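Local atomic coordinates of endoglucanase, glycoside hydrolase family 5 protein (Cytophaga hutchinsonii, PDB entry 5IHS), a protein that acts as an endoglucanase, hydrolysing internal beta-1,4-glucosidic bonds of cellulose, and is probably among the periplasmic enzymes this bacterium needs to grow on crystalline cellulose. Residues Trp167-Lys172 / Glu204-Ile210; Val157-Gln163 / Val193-Ser199; Gln65-Val71 / Ala298-Trp304. One frame throughout, in Å; residues are numbered along the deposited sequence.

Interaction 1 (Trp167-Lys172 / Glu204-Ile210); sequences WNKDIK and EAAANPI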
loop_
_atom_site.group_PDB
_atom_site.type_symbol
_atom_site.label_atom_id
_atom_site.label_comp_id
_atom_site.label_asym_id
_atom_site.label_seq_id
_atom_site.Cartn_x
_atom_site.Cartn_y
_atom_site.Cartn_z
ATOM N N TRP A 167 -12.750 -14.335 6.625
ATOM C CA TRP A 167 -11.329 -14.606 6.828
ATOM C C TRP A 167 -11.041 -16.106 6.778
ATOM O O TRP A 167 -10.217 -16.576 5.983
ATOM C CB TRP A 167 -10.840 -13.995 8.153
ATOM C CG TRP A 167 -9.411 -14.361 8.427
ATOM C CD1 TRP A 167 -8.959 -15.314 9.284
ATOM C CD2 TRP A 167 -8.246 -13.818 7.781
ATOM N NE1 TRP A 167 -7.590 -15.401 9.220
ATOM C CE2 TRP A 167 -7.127 -14.492 8.306
ATOM C CE3 TRP A 167 -8.039 -12.816 6.820
ATOM C CZ2 TRP A 167 -5.825 -14.209 7.898
ATOM C CZ3 TRP A 167 -6.734 -12.542 6.415
ATOM C CH2 TRP A 167 -5.655 -13.235 6.949
ATOM N N ASN A 168 -11.711 -16.887 7.632
ATOM C CA ASN A 168 -11.349 -18.300 7.763
ATOM C C ASN A 168 -11.668 -19.100 6.503
ATOM O O ASN A 168 -10.924 -20.024 6.139
ATOM C CB ASN A 168 -12.073 -18.929 8.955
ATOM C CG ASN A 168 -11.519 -18.480 10.298
ATOM O OD1 ASN A 168 -10.386 -18.004 10.408
ATOM N ND2 ASN A 168 -12.318 -18.660 11.340
ATOM N N LYS A 169 -12.781 -18.795 5.839
ATOM C CA LYS A 169 -13.245 -19.611 4.723
ATOM C C LYS A 169 -12.793 -19.111 3.356
ATOM O O LYS A 169 -12.623 -19.928 2.443
ATOM C CB LYS A 169 -14.771 -19.695 4.738
ATOM C CG LYS A 169 -15.326 -20.445 5.928
ATOM C CD LYS A 169 -16.847 -20.513 5.869
ATOM C CE LYS A 169 -17.425 -21.300 7.035
ATOM N NZ LYS A 169 -17.780 -20.422 8.180
ATOM N N ASP A 170 -12.624 -17.795 3.174
ATOM C CA ASP A 170 -12.344 -17.214 1.858
ATOM C C ASP A 170 -10.964 -16.574 1.783
ATOM O O ASP A 170 -10.166 -16.935 0.906
ATOM C CB ASP A 170 -13.388 -16.142 1.496
ATOM C CG ASP A 170 -14.775 -16.674 1.402
ATOM O OD1 ASP A 170 -14.946 -17.736 0.780
ATOM O OD2 ASP A 170 -15.692 -16.007 1.941
ATOM N N ILE A 171 -10.671 -15.609 2.656
ATOM C CA ILE A 171 -9.458 -14.815 2.491
ATOM C C ILE A 171 -8.227 -15.651 2.798
ATOM O O ILE A 171 -7.256 -15.666 2.026
ATOM C CB ILE A 171 -9.476 -13.553 3.372
ATOM C CG1 ILE A 171 -10.735 -12.699 3.167
ATOM C CG2 ILE A 171 -8.207 -12.747 3.108
ATOM C CD1 ILE A 171 -10.947 -11.634 4.244
ATOM N N LYS A 172 -8.212 -16.292 3.970
ATOM C CA LYS A 172 -7.002 -16.998 4.393
ATOM C C LYS A 172 -6.620 -18.101 3.418
ATOM O O LYS A 172 -5.444 -18.162 3.015
ATOM C CB LYS A 172 -7.125 -17.490 5.841
ATOM C CG LYS A 172 -5.812 -18.019 6.383
ATOM C CD LYS A 172 -5.910 -18.558 7.807
ATOM C CE LYS A 172 -4.528 -18.896 8.329
ATOM N NZ LYS A 172 -4.539 -19.841 9.452
ATOM N N GLU A 204 -9.851 -10.411 13.244
ATOM C CA GLU A 204 -10.177 -11.765 12.798
ATOM C C GLU A 204 -8.937 -12.472 12.268
ATOM O O GLU A 204 -8.737 -13.671 12.511
ATOM C CB GLU A 204 -11.288 -11.737 11.746
ATOM C CG GLU A 204 -12.575 -11.157 12.272
ATOM C CD GLU A 204 -13.700 -11.081 11.256
ATOM O OE1 GLU A 204 -13.435 -11.175 10.030
ATOM O OE2 GLU A 204 -14.855 -10.913 11.706
ATOM N N ALA A 205 -8.085 -11.739 11.545
ATOM C CA ALA A 205 -6.805 -12.287 11.116
ATOM C C ALA A 205 -5.911 -12.551 12.320
ATOM O O ALA A 205 -5.213 -13.570 12.370
ATOM C CB ALA A 205 -6.139 -11.325 10.126
ATOM N N ALA A 206 -5.928 -11.651 13.306
ATOM C CA ALA A 206 -5.081 -11.827 14.481
ATOM C C ALA A 206 -5.466 -13.077 15.259
ATOM O O ALA A 206 -4.603 -13.705 15.890
ATOM C CB ALA A 206 -5.165 -10.595 15.376
ATOM N N ALA A 207 -6.751 -13.450 15.227
ATOM C CA ALA A 207 -7.222 -14.642 15.922
ATOM C C ALA A 207 -6.863 -15.926 15.191
ATOM O O ALA A 207 -6.825 -16.991 15.817
ATOM C CB ALA A 207 -8.739 -14.576 16.104
ATOM N N ASN A 208 -6.624 -15.863 13.886
ATOM C CA ASN A 208 -6.261 -17.036 13.098
ATOM C C ASN A 208 -5.246 -16.619 12.051
ATOM O O ASN A 208 -5.531 -16.620 10.841
ATOM C CB ASN A 208 -7.489 -17.665 12.448
ATOM C CG ASN A 208 -7.149 -18.927 11.678
ATOM O OD1 ASN A 208 -6.123 -19.580 11.924
ATOM N ND2 ASN A 208 -8.004 -19.271 10.733
ATOM N N PRO A 209 -4.038 -16.265 12.483
ATOM C CA PRO A 209 -3.058 -15.708 11.554
ATOM C C PRO A 209 -2.480 -16.758 10.623
ATOM O O PRO A 209 -2.536 -17.969 10.857
ATOM C CB PRO A 209 -1.978 -15.149 12.484
ATOM C CG PRO A 209 -2.083 -16.002 13.720
ATOM C CD PRO A 209 -3.551 -16.227 13.875
ATOM N N ILE A 210 -1.911 -16.255 9.534
ATOM C CA ILE A 210 -1.119 -17.069 8.621
ATOM C C ILE A 210 0.250 -17.253 9.266
ATOM O O ILE A 210 1.021 -16.302 9.400
ATOM C CB ILE A 210 -1.011 -16.404 7.247
ATOM C CG1 ILE A 210 -2.401 -16.317 6.611
ATOM C CG2 ILE A 210 -0.067 -17.194 6.348
ATOM C CD1 ILE A 210 -2.482 -15.371 5.426
HETATM O O HOH W 1 -14.348 -13.469 8.756
HETATM O O HOH W 2 -10.635 -15.587 12.912
#
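On the outer layer of a TIM barrel, the start of helix 167-185, after the fourth strand, packs on the end of helix 202-207 and the loop leading from it towards the sixth strand. W167 dominates the contact. Its t rotamer lays the indole under A205, whose CB sits 3.6 Å from the centroid of the six-membered ring and 10° off the ring normal, a CH-pi contact over the face. At the ring edge W167 NE1 donates to N208 O (2.9 Å, 158°). V193 of the fifth strand meets the CZ3-CH2 edge of the indole, and I210 adds to the same apolar patch.

N208 ties the two segments through both ends of its amide: ND2 donates to N168 OD1 (2.7 Å, 169°), and OD1 accepts from K172 NZ (2.9 Å). The helix opens with a wider pi-type turn, K172 N to W167 O at 2.9 Å, that includes both N168 and K172. K172, fully extended, also reaches P209 O from NZ at 3.1 Å. E204 directs OE2 to a salt bridge with R196, while OE1 accepts from a water at 2.8 Å that accepts in turn from W167 N, also at 2.8 Å.

Interaction 2 (Val157-Gln163 / Val193-Ser199); sequences VYNEPLQ and VGTRQWS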
loop_
_atom_site.group_PDB
_atom_site.type_symbol
_atom_site.label_atom_id
_atom_site.label_comp_id
_atom_site.label_asym_id
_atom_site.label_seq_id
_atom_site.Cartn_x
_atom_site.Cartn_y
_atom_site.Cartn_z
ATOM N N VAL A 157 -1.655 -9.001 -1.712
ATOM C CA VAL A 157 -2.325 -10.025 -2.520
ATOM C C VAL A 157 -3.831 -9.865 -2.661
ATOM O O VAL A 157 -4.426 -10.525 -3.524
ATOM C CB VAL A 157 -1.997 -11.443 -2.010
ATOM C CG1 VAL A 157 -0.494 -11.704 -2.107
ATOM C CG2 VAL A 157 -2.506 -11.674 -0.592
ATOM N N TYR A 158 -4.466 -9.009 -1.865
ATOM C CA TYR A 158 -5.931 -8.886 -1.911
ATOM C C TYR A 158 -6.315 -7.550 -1.257
ATOM O O TYR A 158 -6.585 -7.504 -0.057
ATOM C CB TYR A 158 -6.578 -10.060 -1.184
ATOM C CG TYR A 158 -8.077 -10.237 -1.356
ATOM C CD1 TYR A 158 -8.886 -9.222 -1.849
ATOM C CD2 TYR A 158 -8.679 -11.442 -1.009
ATOM C CE1 TYR A 158 -10.255 -9.405 -1.983
ATOM C CE2 TYR A 158 -10.039 -11.633 -1.141
ATOM C CZ TYR A 158 -10.823 -10.610 -1.627
ATOM O OH TYR A 158 -12.185 -10.747 -1.773
ATOM N N ASN A 159 -6.383 -6.483 -2.067
ATOM C CA ASN A 159 -6.653 -5.135 -1.569
ATOM C C ASN A 159 -7.715 -5.073 -0.470
ATOM O O ASN A 159 -7.400 -4.723 0.678
ATOM C CB ASN A 159 -7.074 -4.266 -2.754
ATOM C CG ASN A 159 -7.578 -2.902 -2.332
ATOM O OD1 ASN A 159 -6.957 -2.238 -1.514
ATOM N ND2 ASN A 159 -8.724 -2.481 -2.865
ATOM N N GLU A 160 -8.971 -5.365 -0.829
ATOM C CA GLU A 160 -10.113 -5.104 0.048
ATOM C C GLU A 160 -11.174 -6.178 -0.111
ATOM O O GLU A 160 -12.146 -6.018 -0.872
ATOM C CB GLU A 160 -10.718 -3.728 -0.197
ATOM C CG GLU A 160 -9.982 -2.624 0.516
ATOM C CD GLU A 160 -10.653 -1.271 0.387
ATOM O OE1 GLU A 160 -11.753 -1.193 -0.216
ATOM O OE2 GLU A 160 -10.099 -0.277 0.908
ATOM N N PRO A 161 -11.049 -7.276 0.619
ATOM C CA PRO A 161 -12.187 -8.181 0.770
ATOM C C PRO A 161 -13.415 -7.401 1.234
ATOM O O PRO A 161 -13.309 -6.400 1.946
ATOM C CB PRO A 161 -11.707 -9.177 1.832
ATOM C CG PRO A 161 -10.194 -9.111 1.769
ATOM C CD PRO A 161 -9.902 -7.671 1.452
ATOM N N LEU A 162 -14.588 -7.864 0.821
ATOM C CA LEU A 162 -15.847 -7.216 1.164
ATOM C C LEU A 162 -16.296 -7.606 2.576
ATOM O O LEU A 162 -15.685 -8.434 3.251
ATOM C CB LEU A 162 -16.902 -7.571 0.120
ATOM C CG LEU A 162 -16.535 -7.127 -1.298
ATOM C CD1 LEU A 162 -17.604 -7.572 -2.279
ATOM C CD2 LEU A 162 -16.336 -5.621 -1.375
ATOM N N GLN A 163 -17.375 -6.974 3.035
ATOM C CA GLN A 163 -17.920 -7.337 4.337
ATOM C C GLN A 163 -18.347 -8.805 4.377
ATOM O O GLN A 163 -18.251 -9.452 5.428
ATOM C CB GLN A 163 -19.089 -6.420 4.672
ATOM C CG GLN A 163 -19.543 -6.525 6.104
ATOM C CD GLN A 163 -20.799 -5.724 6.367
ATOM O OE1 GLN A 163 -21.226 -4.910 5.540
ATOM N NE2 GLN A 163 -21.397 -5.943 7.527
ATOM N N VAL A 193 -1.661 -9.045 3.592
ATOM C CA VAL A 193 -2.911 -9.743 3.316
ATOM C C VAL A 193 -4.103 -8.931 3.820
ATOM O O VAL A 193 -4.173 -8.583 5.007
ATOM C CB VAL A 193 -2.915 -11.144 3.955
ATOM C CG1 VAL A 193 -4.222 -11.868 3.629
ATOM C CG2 VAL A 193 -1.704 -11.957 3.511
ATOM N N GLY A 194 -5.061 -8.688 2.913
ATOM C CA GLY A 194 -6.257 -7.945 3.245
ATOM C C GLY A 194 -7.173 -8.670 4.207
ATOM O O GLY A 194 -7.077 -9.876 4.420
ATOM N N THR A 195 -8.081 -7.891 4.801
ATOM C CA THR A 195 -8.958 -8.378 5.855
ATOM C C THR A 195 -10.421 -8.033 5.540
ATOM O O THR A 195 -10.734 -7.246 4.634
ATOM C CB THR A 195 -8.469 -7.870 7.239
ATOM O OG1 THR A 195 -8.456 -6.439 7.282
ATOM C CG2 THR A 195 -7.071 -8.425 7.571
ATOM N N ARG A 196 -11.337 -8.669 6.274
ATOM C CA ARG A 196 -12.756 -8.524 5.973
ATOM C C ARG A 196 -13.218 -7.074 6.160
ATOM O O ARG A 196 -12.657 -6.300 6.950
ATOM C CB ARG A 196 -13.579 -9.490 6.842
ATOM C CG ARG A 196 -15.061 -9.579 6.466
ATOM C CD ARG A 196 -15.752 -10.739 7.122
ATOM N NE ARG A 196 -15.978 -10.573 8.549
ATOM C CZ ARG A 196 -17.049 -10.002 9.088
ATOM N NH1 ARG A 196 -18.003 -9.471 8.327
ATOM N NH2 ARG A 196 -17.177 -9.964 10.410
ATOM N N GLN A 197 -14.275 -6.719 5.428
ATOM C CA GLN A 197 -14.941 -5.423 5.551
ATOM C C GLN A 197 -14.004 -4.299 5.115
ATOM O O GLN A 197 -13.690 -3.370 5.876
ATOM C CB GLN A 197 -15.492 -5.235 6.961
ATOM C CG GLN A 197 -16.425 -4.062 7.138
ATOM C CD GLN A 197 -17.064 -4.100 8.499
ATOM O OE1 GLN A 197 -17.959 -4.900 8.745
ATOM N NE2 GLN A 197 -16.599 -3.259 9.401
ATOM N N TRP A 198 -13.565 -4.379 3.859
ATOM C CA TRP A 198 -12.687 -3.370 3.267
ATOM C C TRP A 198 -11.412 -3.196 4.086
ATOM O O TRP A 198 -10.919 -2.086 4.299
ATOM C CB TRP A 198 -13.420 -2.046 3.014
ATOM C CG TRP A 198 -14.640 -2.264 2.179
ATOM C CD1 TRP A 198 -14.706 -2.367 0.811
ATOM C CD2 TRP A 198 -15.967 -2.451 2.655
ATOM N NE1 TRP A 198 -15.999 -2.586 0.415
ATOM C CE2 TRP A 198 -16.794 -2.642 1.528
ATOM C CE3 TRP A 198 -16.544 -2.464 3.922
ATOM C CZ2 TRP A 198 -18.164 -2.851 1.634
ATOM C CZ3 TRP A 198 -17.904 -2.671 4.026
ATOM C CH2 TRP A 198 -18.701 -2.853 2.886
ATOM N N SER A 199 -10.844 -4.327 4.503
ATOM C CA SER A 199 -9.597 -4.340 5.265
ATOM C C SER A 199 -9.708 -3.533 6.557
ATOM O O SER A 199 -8.824 -2.765 6.934
ATOM C CB SER A 199 -8.391 -3.951 4.403
ATOM O OG SER A 199 -8.145 -5.033 3.514
HETATM O O HOH W 3 -3.640 -7.934 0.516
#
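Two loops leaving adjacent strands run side by side here, and several side-chain conformations shape the contact. R196 starts with its CA-CB bond pointing away; chi3 in p then folds the guanidinium back, so that NH1 donates to Q163 O (2.9 Å, 165°) while NH2 forms a salt bridge with E204. S199, chi1 m, works twice: OG donates to N159 O (2.9 Å) and accepts from T195 N (3.1 Å, 168°). Phi is positive at Q197, W198 and S199 (65°, 57° and 58°), a left-handed turn that presents W198 N to P161 O (2.8 Å) and Q197 N to L162 O (3.1 Å).

With chi1 m, the W198 indole has Q163 N over one face and L162 CD2 4.2 Å from its CE2. G194 has no room for a side chain: an ideal CB would lie 2.1 Å from Y158 O, and its CA makes a CA-H...O contact with that oxygen at 3.3 Å. E160 has an extended chi2 (-174°), placing OE1 3.3 Å from W198 CD1 at the indole edge, while OE2 bonds to H220. The sequence N159-E160-P161, just beyond the fourth barrel strand, 153-156, matches the Asn-Glu-Pro signature of family 5 glycoside hydrolases, whose glutamate is the acid/base in relatives; the arrangement is consistent with that active site.

Interaction 3 (Gln65-Val71 / Ala298-Trp304); sequences QYYNSDV and ASPYGGW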
loop_
_atom_site.group_PDB
_atom_site.type_symbol
_atom_site.label_atom_id
_atom_site.label_comp_id
_atom_site.label_asym_id
_atom_site.label_seq_id
_atom_site.Cartn_x
_atom_site.Cartn_y
_atom_site.Cartn_z
ATOM N N GLN A 65 -2.188 6.806 -16.708
ATOM C CA GLN A 65 -1.262 7.816 -17.205
ATOM C C GLN A 65 -0.217 8.212 -16.165
ATOM O O GLN A 65 0.817 8.765 -16.544
ATOM C CB GLN A 65 -2.004 9.061 -17.727
ATOM C CG GLN A 65 -2.742 9.894 -16.686
ATOM C CD GLN A 65 -4.179 9.444 -16.456
ATOM O OE1 GLN A 65 -4.494 8.255 -16.528
ATOM N NE2 GLN A 65 -5.057 10.399 -16.156
ATOM N N TYR A 66 -0.460 7.954 -14.881
ATOM C CA TYR A 66 0.488 8.294 -13.818
ATOM C C TYR A 66 1.435 7.149 -13.471
ATOM O O TYR A 66 2.301 7.322 -12.604
ATOM C CB TYR A 66 -0.252 8.775 -12.554
ATOM C CG TYR A 66 -1.030 10.049 -12.791
ATOM C CD1 TYR A 66 -0.385 11.271 -12.941
ATOM C CD2 TYR A 66 -2.411 10.033 -12.888
ATOM C CE1 TYR A 66 -1.096 12.438 -13.172
ATOM C CE2 TYR A 66 -3.132 11.193 -13.134
ATOM C CZ TYR A 66 -2.473 12.395 -13.270
ATOM O OH TYR A 66 -3.212 13.543 -13.522
ATOM N N TYR A 67 1.289 5.995 -14.129
ATOM C CA TYR A 67 2.123 4.816 -13.852
ATOM C C TYR A 67 3.415 4.921 -14.665
ATOM O O TYR A 67 3.629 4.217 -15.653
ATOM C CB TYR A 67 1.365 3.524 -14.174
ATOM C CG TYR A 67 0.397 3.102 -13.098
ATOM C CD1 TYR A 67 -0.718 3.881 -12.782
ATOM C CD2 TYR A 67 0.594 1.922 -12.389
ATOM C CE1 TYR A 67 -1.584 3.503 -11.772
ATOM C CE2 TYR A 67 -0.276 1.539 -11.381
ATOM C CZ TYR A 67 -1.356 2.332 -11.070
ATOM O OH TYR A 67 -2.179 1.931 -10.049
ATOM N N ASN A 68 4.297 5.826 -14.239
ATOM C CA ASN A 68 5.487 6.098 -15.032
ATOM C C ASN A 68 6.635 6.555 -14.139
ATOM O O ASN A 68 6.460 6.918 -12.969
ATOM C CB ASN A 68 5.200 7.100 -16.162
ATOM C CG ASN A 68 4.883 8.479 -15.646
ATOM O OD1 ASN A 68 5.753 9.138 -15.068
ATOM N ND2 ASN A 68 3.648 8.937 -15.847
ATOM N N SER A 69 7.837 6.508 -14.717
ATOM C CA SER A 69 9.039 6.789 -13.943
ATOM C C SER A 69 9.160 8.256 -13.556
ATOM O O SER A 69 9.795 8.567 -12.539
ATOM C CB SER A 69 10.284 6.312 -14.692
ATOM O OG SER A 69 10.373 6.885 -15.965
ATOM N N ASP A 70 8.600 9.176 -14.351
ATOM C CA ASP A 70 8.646 10.589 -13.972
ATOM C C ASP A 70 7.863 10.838 -12.689
ATOM O O ASP A 70 8.326 11.563 -11.802
ATOM C CB ASP A 70 8.107 11.463 -15.106
ATOM C CG ASP A 70 8.987 11.435 -16.339
ATOM O OD1 ASP A 70 10.230 11.404 -16.206
ATOM O OD2 ASP A 70 8.438 11.458 -17.459
ATOM N N VAL A 71 6.678 10.238 -12.571
ATOM C CA VAL A 71 5.895 10.340 -11.341
ATOM C C VAL A 71 6.655 9.738 -10.165
ATOM O O VAL A 71 6.711 10.329 -9.085
ATOM C CB VAL A 71 4.504 9.708 -11.537
ATOM C CG1 VAL A 71 3.787 9.479 -10.207
ATOM C CG2 VAL A 71 3.669 10.593 -12.451
ATOM N N ALA A 298 -3.745 17.579 -13.810
ATOM C CA ALA A 298 -2.382 17.693 -13.313
ATOM C C ALA A 298 -1.453 16.794 -14.124
ATOM O O ALA A 298 -1.802 15.662 -14.469
ATOM C CB ALA A 298 -2.334 17.310 -11.834
ATOM N N SER A 299 -0.261 17.302 -14.414
ATOM C CA SER A 299 0.622 16.689 -15.398
ATOM C C SER A 299 0.874 15.209 -15.110
ATOM O O SER A 299 1.244 14.848 -13.982
ATOM C CB SER A 299 1.972 17.401 -15.412
ATOM O OG SER A 299 2.873 16.726 -16.275
ATOM N N PRO A 300 0.781 14.345 -16.122
ATOM C CA PRO A 300 1.199 12.950 -15.940
ATOM C C PRO A 300 2.692 12.775 -15.707
ATOM O O PRO A 300 3.118 11.651 -15.414
ATOM C CB PRO A 300 0.757 12.276 -17.249
ATOM C CG PRO A 300 -0.211 13.197 -17.871
ATOM C CD PRO A 300 0.193 14.568 -17.455
ATOM N N TYR A 301 3.497 13.833 -15.813
ATOM C CA TYR A 301 4.932 13.741 -15.609
ATOM C C TYR A 301 5.361 14.218 -14.235
ATOM O O TYR A 301 6.558 14.284 -13.972
ATOM C CB TYR A 301 5.674 14.546 -16.672
ATOM C CG TYR A 301 5.314 14.151 -18.073
ATOM C CD1 TYR A 301 5.777 12.965 -18.610
ATOM C CD2 TYR A 301 4.508 14.961 -18.857
ATOM C CE1 TYR A 301 5.446 12.593 -19.892
ATOM C CE2 TYR A 301 4.174 14.600 -20.141
ATOM C CZ TYR A 301 4.645 13.417 -20.653
ATOM O OH TYR A 301 4.312 13.054 -21.932
ATOM N N GLY A 302 4.427 14.542 -13.348
ATOM C CA GLY A 302 4.810 15.103 -12.067
ATOM C C GLY A 302 5.078 16.594 -12.183
ATOM O O GLY A 302 4.564 17.270 -13.069
ATOM N N GLY A 303 5.897 17.108 -11.274
ATOM C CA GLY A 303 6.213 18.525 -11.269
ATOM C C GLY A 303 5.129 19.418 -10.710
ATOM O O GLY A 303 5.149 20.629 -10.957
ATOM N N TRP A 304 4.204 18.868 -9.932
ATOM C CA TRP A 304 3.006 19.585 -9.512
ATOM C C TRP A 304 3.352 20.707 -8.541
ATOM O O TRP A 304 3.955 20.476 -7.484
ATOM C CB TRP A 304 2.043 18.601 -8.862
ATOM C CG TRP A 304 1.807 17.382 -9.698
ATOM C CD1 TRP A 304 1.410 17.339 -10.996
ATOM C CD2 TRP A 304 1.966 16.028 -9.279
ATOM N NE1 TRP A 304 1.317 16.036 -11.422
ATOM C CE2 TRP A 304 1.642 15.209 -10.376
ATOM C CE3 TRP A 304 2.345 15.431 -8.078
ATOM C CZ2 TRP A 304 1.708 13.821 -10.305
ATOM C CZ3 TRP A 304 2.406 14.061 -8.011
ATOM C CH2 TRP A 304 2.072 13.271 -9.110
#
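Q65 opens the segment at the margin, its carbonyl O 3.6 Å from P300 CB. Y66 goes deeper: its phenol OH donates to A298 O (2.7 Å), and S299 O lies near the ring plane, 3.5 Å from CE1. The neighbouring ring atom, Y66 CD1, approaches the edge of the W304 indole at CZ2 (4.2 Å). W304 is held in turn by NE1 donating to S299 O (2.8 Å, 157°), so two aromatic residues converge on one short length of backbone. Y67, the centre of an inverse gamma turn, points away, and its OH bonds to F58 and A87.

The topology explains the pairing. The first segment leads from strand 53-57 into helix 69-77; the second lies between strand 279-284 and the last helix. These are the first and eighth strands of the TIM barrel, neighbours across its closure.

N68 follows as N-cap of helix 69-77: its OD1 accepts from V71 N (2.9 Å, 164°), while ND2 donates to P300 O (2.8 Å, 163°), linking the helix start to the type I turn S299-G302. That turn is further fixed by an ST turn, Y301 N to S299 OG (3.0 Å), and G302 takes phi/psi of 82°/-155°, where a CB would be jammed against the preceding carbonyl. D70 brings OD2 to within 3.3 Å of Y301 CD1 at the ring edge. V71 finally sets CG2 3.2 Å from P300 O and CG1 4.3 Å from CH2 of W304, whose ring also meets W74 edge-to-face.

Overall arrangement
Interaction 2 is the most buried of the three, its centre about 12 Å from the chain centre, against about 20 Å for interaction 1 and 19 Å for interaction 3, both partly buried. Interactions 1 and 2 touch and join the same two neighbouring beta-alpha units, those of strands four and five: the salt bridge between E204 OE2 and R196 NH2 (2.8 Å) links them, and I171 packs on P161. Interaction 3 joins units one and eight, with its centre about 28 Å from that of interaction 2. Backbone carbonyls accept every cross-segment hydrogen bond in buried interaction 2 and peripheral interaction 3 alike; interaction 1, equally peripheral, adds bonds between polar side chains.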